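Local coordinates for beta-L-arabinobiosidase (Bacteroides thetaiotaomicron, PDB 5MQR), which probably hydrolyses glycosidic bonds in plant pectin, apparently releasing beta-L-arabinose-containing sugars, and joins sialidase-like propeller and carbohydrate-binding modules to a separate glycoside hydrolase domain, at residues 609-613 with 614-618; 651-655 with 656-660; 1058-1062 with 1063-1067. All coordinates share one frame; numbering follows the deposited sequence.

The three local contacts gather where the beta-rich and helical parts of the chain meet, their centres about 13 to 14 Å apart. Contact 1 is a surface turn leaving strand 600-610; contacts 2 and 3 are partly buried, a helix end and a hairpin end. Contact 2 runs on into strand 660-662, which pairs with strand 1053-1061 of contact 3, so these two share a sheet, while contact 1 touches both. K614 forms salt bridges with E652 and E656, and N1058 reaches S617. The chemistry follows the setting: anchored carboxylates and turn bonds in contact 1, an asparagine amide laid over an indole and bonded to a helix-end carbonyl in contact 2, ladder bonds and aromatic rings in contact 3.

Contact 1: 609-613 with 614-618; sequences TSSTD and KDASS
A type I beta turn running from D613 to A616 bends the chain sharply soon after strand 600-610, and it is entered through an ST turn at S611. The turn is closed by A616 N, which donates to D613 O over 2.9 Å. This bond is fairly straight at the hydrogen, yet the nitrogen stands well above the carbonyl plane instead of on a lone pair, a consequence of the tight curl. A second type I turn follows at once from D615 to S618, closed by S618 N to D615 O at 3.0 Å, so that two turns follow in succession.

The ST turn rests on the hydroxyl of S611. With OG anti to the backbone N (chi1 -178°), it folds toward the chain ahead and accepts from D613 N at 3.0 Å. The same OG is hydrogen-bonded to E470 O, so one hydroxyl ties the turn both to itself and to the neighbouring strand 470-479. D613 adds a fork to this anchorage, its OD1 and OD2 bonding to E470 N and K469 N, which should hold the carboxylate flat and fixed in rotation. D615 turns its own carboxylate to Y623 N; OD2 of D613 and OD1 of D615 remain 5.0 Å apart, and backbone donors on both acids probably ease that proximity of like charges.

The methyl of A616 points back toward the preceding segment, with CB 3.8 Å from S611 CB and 3.2 Å from D613 O.

Contact 2: 651-655 with 656-660; sequences SEWME and ENIPL
W653 carries its indole anti to the backbone N (chi1 179°), while N657, one helical turn on, holds its CG beside its own N (chi1 -74°), and these two choices lay the amide over the ring. N657 ND2 lies 3.4 Å above the indole plane of W653, displaced toward the rim, with amide and ring planes 26° apart. Farther along, N657 CB stands over the six-membered ring, 4.2 Å from its centroid, in a CH-pi contact. The amide is fixed by more than the ring: ND2 donates to W653 O at 3.0 Å, with that oxygen close to the amide plane, and OD1 bonds to D724 N.

This is the C-terminal end of helix 647-657, where an i to i+3 bond joins the regular i to i+4 pattern. M654 O takes two donors, I658 N at 2.8 Å in the carbonyl plane and N657 N at 3.0 Å from above it. I658 is the first residue to leave helical geometry, and its CD1 reaches CE of the selenomethionine M654 at 4.0 Å. With an alanine here in place of W653, N657 would probably lose the surface beneath its amide and CB, and Y727 its edge-to-face ring partner.

On the outer side E652 and E656 run side by side, their OE2 atoms 4.4 Å apart. Two carboxylates so close would be expected to repel, but K614 NZ makes a salt bridge to each OE2. The lysine therefore probably stabilises both as anions, and fastens the C-terminal part of helix 647-657 to the loop after strand 600-610.

Contact 3: 1058-1062 with 1063-1067; sequences NVLYH and GHNLT
The imidazole of H1064 meets H1062 with its edge: ND1 donates to H1062 O at 3.0 Å, the oxygen lying almost in the ring plane while the nitrogen stands above the carbonyl plane. H1062 offers its own ring to Y1061, its CD2 lying 3.3 Å above the centre of the phenol face, and in return Y1061 CE2 lies over one face of the imidazole, toward its rim. L1066 CD1 comes obliquely to the phenol ring, 3.9 Å from Y1061 CD2. Y1061 CG, anti to the backbone N (chi1 179°), carries the ring out past L1066, and its OH bonds to R1035 N.

These rings decorate a tight beta hairpin of strands 1053-1061 and 1064-1071, turned by a type I' turn from Y1061 to H1064. H1062 and G1063 both take the left-handed backbone conformation that this turn requires. Y1061 and H1064 form one hydrogen-bonded antiparallel pair, with Y1061 N to H1064 O at 2.9 Å; V1059 and L1066 form the next, with L1066 N to V1059 O at 2.7 Å. On the opposite face from Y1061 and L1066, L1060 CD1 lies 3.8 Å from N1065 OD1, which also bonds to R723. N1058 and V1059 both face L1066 in a G1 beta bulge, N1058 having the positive phi (62°) of the bulge's first position.

The bond from H1064 implies a proton on ND1 and gives H1062 O a side-chain donor, so the imidazole and the turn peptide are likely to steady one another.

Contact 1: 609-613 with 614-618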
loop_
_atom_site.group_PDB
_atom_site.type_symbol
_atom_site.label_atom_id
_atom_site.label_comp_id
_atom_site.label_asym_id
_atom_site.label_seq_id
_atom_site.Cartn_x
_atom_site.Cartn_y
_atom_site.Cartn_z
ATOM N N THR A 609 7.947 2.720 17.560
ATOM C CA THR A 609 7.923 4.076 17.070
ATOM C C THR A 609 6.495 4.613 17.139
ATOM O O THR A 609 5.511 3.855 17.154
ATOM C CB THR A 609 8.546 4.220 15.662
ATOM O OG1 THR A 609 7.706 3.629 14.669
ATOM C CG2 THR A 609 9.929 3.562 15.610
ATOM N N SER A 610 6.403 5.939 17.222
ATOM C CA SER A 610 5.117 6.635 17.122
ATOM C C SER A 610 5.356 8.058 16.670
ATOM O O SER A 610 6.486 8.587 16.759
ATOM C CB SER A 610 4.382 6.627 18.466
ATOM O OG SER A 610 5.130 7.335 19.423
ATOM N N SER A 611 4.279 8.661 16.186
ATOM C CA SER A 611 4.275 10.029 15.747
ATOM C C SER A 611 3.040 10.769 16.247
ATOM O O SER A 611 1.936 10.227 16.226
ATOM C CB SER A 611 4.289 10.090 14.218
ATOM O OG SER A 611 4.331 11.456 13.808
ATOM N N THR A 612 3.247 12.014 16.667
ATOM C CA THR A 612 2.147 12.932 16.991
ATOM C C THR A 612 1.739 13.814 15.792
ATOM O O THR A 612 0.982 14.761 15.982
ATOM C CB THR A 612 2.491 13.825 18.208
ATOM O OG1 THR A 612 3.752 14.460 17.987
ATOM C CG2 THR A 612 2.541 12.987 19.506
ATOM N N ASP A 613 2.221 13.510 14.577
ATOM C CA ASP A 613 1.817 14.240 13.392
ATOM C C ASP A 613 0.290 14.156 13.313
ATOM O O ASP A 613 -0.304 13.100 13.600
ATOM C CB ASP A 613 2.407 13.659 12.087
ATOM C CG ASP A 613 3.929 13.866 11.942
ATOM O OD1 ASP A 613 4.555 14.540 12.777
ATOM O OD2 ASP A 613 4.514 13.319 10.976
ATOM N N LYS A 614 -0.334 15.251 12.908
ATOM C CA LYS A 614 -1.788 15.324 12.833
ATOM C C LYS A 614 -2.424 14.229 11.971
ATOM O O LYS A 614 -3.467 13.706 12.324
ATOM C CB LYS A 614 -2.214 16.732 12.418
ATOM C CG LYS A 614 -2.036 17.689 13.580
ATOM C CD LYS A 614 -2.024 19.156 13.191
ATOM C CE LYS A 614 -1.761 20.004 14.447
ATOM N NZ LYS A 614 -2.056 21.446 14.194
ATOM N N ASP A 615 -1.756 13.837 10.896
ATOM C CA ASP A 615 -2.227 12.754 10.045
ATOM C C ASP A 615 -1.459 11.444 10.202
ATOM O O ASP A 615 -1.515 10.578 9.310
ATOM C CB ASP A 615 -2.276 13.204 8.572
ATOM C CG ASP A 615 -0.917 13.463 7.963
ATOM O OD1 ASP A 615 0.103 13.504 8.674
ATOM O OD2 ASP A 615 -0.895 13.673 6.721
ATOM N N ALA A 616 -0.779 11.266 11.340
ATOM C CA ALA A 616 -0.093 9.977 11.649
ATOM C C ALA A 616 -1.041 8.767 11.741
ATOM O O ALA A 616 -0.616 7.621 11.689
ATOM C CB ALA A 616 0.660 10.093 12.975
ATOM N N SER A 617 -2.316 9.037 11.974
ATOM C CA SER A 617 -3.343 8.006 12.041
ATOM C C SER A 617 -3.748 7.471 10.628
ATOM O O SER A 617 -4.431 6.428 10.524
ATOM C CB SER A 617 -4.549 8.596 12.802
ATOM O OG SER A 617 -4.790 9.972 12.402
ATOM N N SER A 618 -3.345 8.184 9.568
ATOM C CA SER A 618 -3.575 7.794 8.178
ATOM C C SER A 618 -2.462 6.873 7.694
ATOM O O SER A 618 -1.317 7.223 7.754
ATOM C CB SER A 618 -3.624 9.030 7.284
ATOM O OG SER A 618 -4.186 8.733 6.004
#

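Contact 2: 651-655 with 656-660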
loop_
_atom_site.group_PDB
_atom_site.type_symbol
_atom_site.label_atom_id
_atom_site.label_comp_id
_atom_site.label_asym_id
_atom_site.label_seq_id
_atom_site.Cartn_x
_atom_site.Cartn_y
_atom_site.Cartn_z
ATOM N N SER A 651 -7.680 24.631 6.682
ATOM C CA SER A 651 -6.824 23.519 6.229
ATOM C C SER A 651 -6.292 22.767 7.428
ATOM O O SER A 651 -6.280 21.564 7.447
ATOM C CB SER A 651 -5.645 24.015 5.374
ATOM O OG SER A 651 -4.944 22.922 4.785
ATOM N N GLU A 652 -5.855 23.502 8.429
ATOM C CA GLU A 652 -5.359 22.907 9.684
ATOM C C GLU A 652 -6.468 22.114 10.391
ATOM O O GLU A 652 -6.246 20.965 10.815
ATOM C CB GLU A 652 -4.774 23.984 10.608
ATOM C CG GLU A 652 -4.372 23.489 11.995
ATOM C CD GLU A 652 -3.647 24.564 12.818
ATOM O OE1 GLU A 652 -4.129 25.721 12.882
ATOM O OE2 GLU A 652 -2.580 24.247 13.404
ATOM N N TRP A 653 -7.649 22.720 10.505
ATOM C CA TRP A 653 -8.805 22.029 11.048
ATOM C C TRP A 653 -9.106 20.746 10.260
ATOM O O TRP A 653 -9.370 19.714 10.869
ATOM C CB TRP A 653 -10.021 22.956 11.091
ATOM C CG TRP A 653 -11.278 22.305 11.634
ATOM C CD1 TRP A 653 -11.723 22.310 12.932
ATOM C CD2 TRP A 653 -12.231 21.551 10.890
ATOM N NE1 TRP A 653 -12.909 21.616 13.026
ATOM C CE2 TRP A 653 -13.233 21.131 11.789
ATOM C CE3 TRP A 653 -12.333 21.186 9.551
ATOM C CZ2 TRP A 653 -14.315 20.377 11.390
ATOM C CZ3 TRP A 653 -13.421 20.439 9.152
ATOM C CH2 TRP A 653 -14.398 20.042 10.070
HETATM N N MSE A 654 -9.058 20.803 8.932
HETATM C CA MSE A 654 -9.337 19.607 8.109
HETATM C C MSE A 654 -8.323 18.526 8.398
HETATM O O MSE A 654 -8.684 17.370 8.612
HETATM C CB MSE A 654 -9.370 19.934 6.606
HETATM C CG MSE A 654 -10.676 20.631 6.227
HETATM SE SE MSE A 654 -10.506 21.625 4.536
HETATM C CE MSE A 654 -10.600 20.057 3.359
ATOM N N GLU A 655 -7.046 18.896 8.423
ATOM C CA GLU A 655 -5.984 17.944 8.697
ATOM C C GLU A 655 -6.192 17.194 10.036
ATOM O O GLU A 655 -5.939 16.002 10.114
ATOM C CB GLU A 655 -4.617 18.640 8.666
ATOM C CG GLU A 655 -3.459 17.668 8.772
ATOM C CD GLU A 655 -2.065 18.308 8.749
ATOM O OE1 GLU A 655 -1.890 19.539 8.922
ATOM O OE2 GLU A 655 -1.121 17.526 8.582
ATOM N N GLU A 656 -6.673 17.892 11.059
ATOM C CA GLU A 656 -7.004 17.293 12.377
ATOM C C GLU A 656 -8.252 16.419 12.361
ATOM O O GLU A 656 -8.329 15.484 13.131
ATOM C CB GLU A 656 -7.247 18.383 13.450
ATOM C CG GLU A 656 -5.995 18.970 14.063
ATOM C CD GLU A 656 -6.180 20.347 14.735
ATOM O OE1 GLU A 656 -7.329 20.730 15.094
ATOM O OE2 GLU A 656 -5.151 21.066 14.894
ATOM N N ASN A 657 -9.231 16.742 11.519
ATOM C CA ASN A 657 -10.563 16.163 11.639
ATOM C C ASN A 657 -11.047 15.252 10.548
ATOM O O ASN A 657 -11.866 14.403 10.834
ATOM C CB ASN A 657 -11.565 17.278 11.856
ATOM C CG ASN A 657 -11.478 17.820 13.245
ATOM O OD1 ASN A 657 -11.986 17.200 14.175
ATOM N ND2 ASN A 657 -10.764 18.936 13.414
ATOM N N ILE A 658 -10.579 15.397 9.311
ATOM C CA ILE A 658 -11.231 14.660 8.243
ATOM C C ILE A 658 -10.604 13.325 7.885
ATOM O O ILE A 658 -9.379 13.211 7.823
ATOM C CB ILE A 658 -11.490 15.518 6.999
ATOM C CG1 ILE A 658 -10.230 15.963 6.272
ATOM C CG2 ILE A 658 -12.333 16.728 7.375
ATOM C CD1 ILE A 658 -10.523 16.311 4.828
ATOM N N PRO A 659 -11.450 12.298 7.645
ATOM C CA PRO A 659 -10.918 11.162 6.920
ATOM C C PRO A 659 -10.428 11.629 5.557
ATOM O O PRO A 659 -10.924 12.641 5.018
ATOM C CB PRO A 659 -12.123 10.203 6.802
ATOM C CG PRO A 659 -13.030 10.603 7.921
ATOM C CD PRO A 659 -12.859 12.087 8.020
ATOM N N LEU A 660 -9.446 10.937 5.012
ATOM C CA LEU A 660 -8.906 11.308 3.705
ATOM C C LEU A 660 -9.388 10.363 2.613
ATOM O O LEU A 660 -9.545 9.172 2.858
ATOM C CB LEU A 660 -7.383 11.337 3.757
ATOM C CG LEU A 660 -6.759 12.308 4.777
ATOM C CD1 LEU A 660 -5.250 12.086 4.861
ATOM C CD2 LEU A 660 -7.044 13.770 4.464
HETATM O O HOH W 1 -6.857 14.561 7.823
#

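Contact 3: 1058-1062 with 1063-1067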
loop_
_atom_site.group_PDB
_atom_site.type_symbol
_atom_site.label_atom_id
_atom_site.label_comp_id
_atom_site.label_asym_id
_atom_site.label_seq_id
_atom_site.Cartn_x
_atom_site.Cartn_y
_atom_site.Cartn_z
ATOM N N ASN A 1058 -7.707 7.266 7.276
ATOM C CA ASN A 1058 -7.753 8.105 8.456
ATOM C C ASN A 1058 -9.154 8.136 9.062
ATOM O O ASN A 1058 -9.540 9.148 9.646
ATOM C CB ASN A 1058 -7.264 9.542 8.147
ATOM C CG ASN A 1058 -6.753 10.273 9.388
ATOM O OD1 ASN A 1058 -6.280 9.653 10.322
ATOM N ND2 ASN A 1058 -6.856 11.579 9.396
ATOM N N VAL A 1059 -9.890 7.031 8.958
ATOM C CA VAL A 1059 -11.240 6.991 9.503
ATOM C C VAL A 1059 -11.142 6.614 10.985
ATOM O O VAL A 1059 -10.539 5.577 11.319
ATOM C CB VAL A 1059 -12.112 5.950 8.771
ATOM C CG1 VAL A 1059 -13.488 5.821 9.436
ATOM C CG2 VAL A 1059 -12.261 6.300 7.300
ATOM N N LEU A 1060 -11.733 7.418 11.869
ATOM C CA LEU A 1060 -11.847 7.040 13.279
ATOM C C LEU A 1060 -13.159 6.320 13.473
ATOM O O LEU A 1060 -14.228 6.918 13.412
ATOM C CB LEU A 1060 -11.759 8.246 14.207
ATOM C CG LEU A 1060 -11.601 7.946 15.712
ATOM C CD1 LEU A 1060 -10.348 7.107 15.985
ATOM C CD2 LEU A 1060 -11.529 9.258 16.474
ATOM N N TYR A 1061 -13.074 5.017 13.687
ATOM C CA TYR A 1061 -14.244 4.155 13.796
ATOM C C TYR A 1061 -14.020 3.252 14.996
ATOM O O TYR A 1061 -13.085 2.450 14.982
ATOM C CB TYR A 1061 -14.403 3.320 12.512
ATOM C CG TYR A 1061 -15.582 2.370 12.550
ATOM C CD1 TYR A 1061 -16.873 2.809 12.210
ATOM C CD2 TYR A 1061 -15.430 1.032 12.948
ATOM C CE1 TYR A 1061 -17.967 1.944 12.251
ATOM C CE2 TYR A 1061 -16.516 0.166 12.991
ATOM C CZ TYR A 1061 -17.782 0.627 12.645
ATOM O OH TYR A 1061 -18.862 -0.208 12.694
ATOM N N HIS A 1062 -14.860 3.378 16.021
ATOM C CA HIS A 1062 -14.769 2.536 17.226
ATOM C C HIS A 1062 -13.384 2.590 17.922
ATOM O O HIS A 1062 -12.862 1.578 18.418
ATOM C CB HIS A 1062 -15.143 1.070 16.899
ATOM C CG HIS A 1062 -16.592 0.861 16.618
ATOM N ND1 HIS A 1062 -17.290 -0.213 17.111
ATOM C CD2 HIS A 1062 -17.475 1.585 15.897
ATOM C CE1 HIS A 1062 -18.542 -0.143 16.709
ATOM N NE2 HIS A 1062 -18.683 0.943 15.974
ATOM N N GLY A 1063 -12.807 3.783 17.985
ATOM C CA GLY A 1063 -11.491 3.953 18.608
ATOM C C GLY A 1063 -10.301 3.421 17.843
ATOM O O GLY A 1063 -9.222 3.417 18.365
ATOM N N HIS A 1064 -10.497 3.012 16.590
ATOM C CA HIS A 1064 -9.453 2.487 15.718
ATOM C C HIS A 1064 -9.395 3.336 14.462
ATOM O O HIS A 1064 -10.375 3.973 14.110
ATOM C CB HIS A 1064 -9.779 1.048 15.350
ATOM C CG HIS A 1064 -9.598 0.098 16.485
ATOM N ND1 HIS A 1064 -10.480 0.030 17.549
ATOM C CD2 HIS A 1064 -8.620 -0.802 16.744
ATOM C CE1 HIS A 1064 -10.056 -0.880 18.408
ATOM N NE2 HIS A 1064 -8.933 -1.401 17.941
ATOM N N ASN A 1065 -8.246 3.354 13.811
ATOM C CA ASN A 1065 -8.050 4.098 12.571
ATOM C C ASN A 1065 -8.199 3.162 11.377
ATOM O O ASN A 1065 -7.393 2.246 11.244
ATOM C CB ASN A 1065 -6.667 4.747 12.552
ATOM C CG ASN A 1065 -6.504 5.774 13.661
ATOM O OD1 ASN A 1065 -7.300 6.701 13.779
ATOM N ND2 ASN A 1065 -5.498 5.600 14.481
ATOM N N LEU A 1066 -9.218 3.361 10.529
ATOM C CA LEU A 1066 -9.439 2.438 9.410
ATOM C C LEU A 1066 -9.003 3.008 8.106
ATOM O O LEU A 1066 -9.040 4.229 7.883
ATOM C CB LEU A 1066 -10.903 1.969 9.264
ATOM C CG LEU A 1066 -11.672 1.389 10.448
ATOM C CD1 LEU A 1066 -12.967 0.698 9.992
ATOM C CD2 LEU A 1066 -10.854 0.446 11.261
ATOM N N THR A 1067 -8.615 2.090 7.232
ATOM C CA THR A 1067 -8.318 2.392 5.839
ATOM C C THR A 1067 -9.046 1.388 4.979
ATOM O O THR A 1067 -9.027 0.202 5.268
ATOM C CB THR A 1067 -6.825 2.229 5.554
ATOM O OG1 THR A 1067 -6.095 2.912 6.561
ATOM C CG2 THR A 1067 -6.458 2.742 4.195
#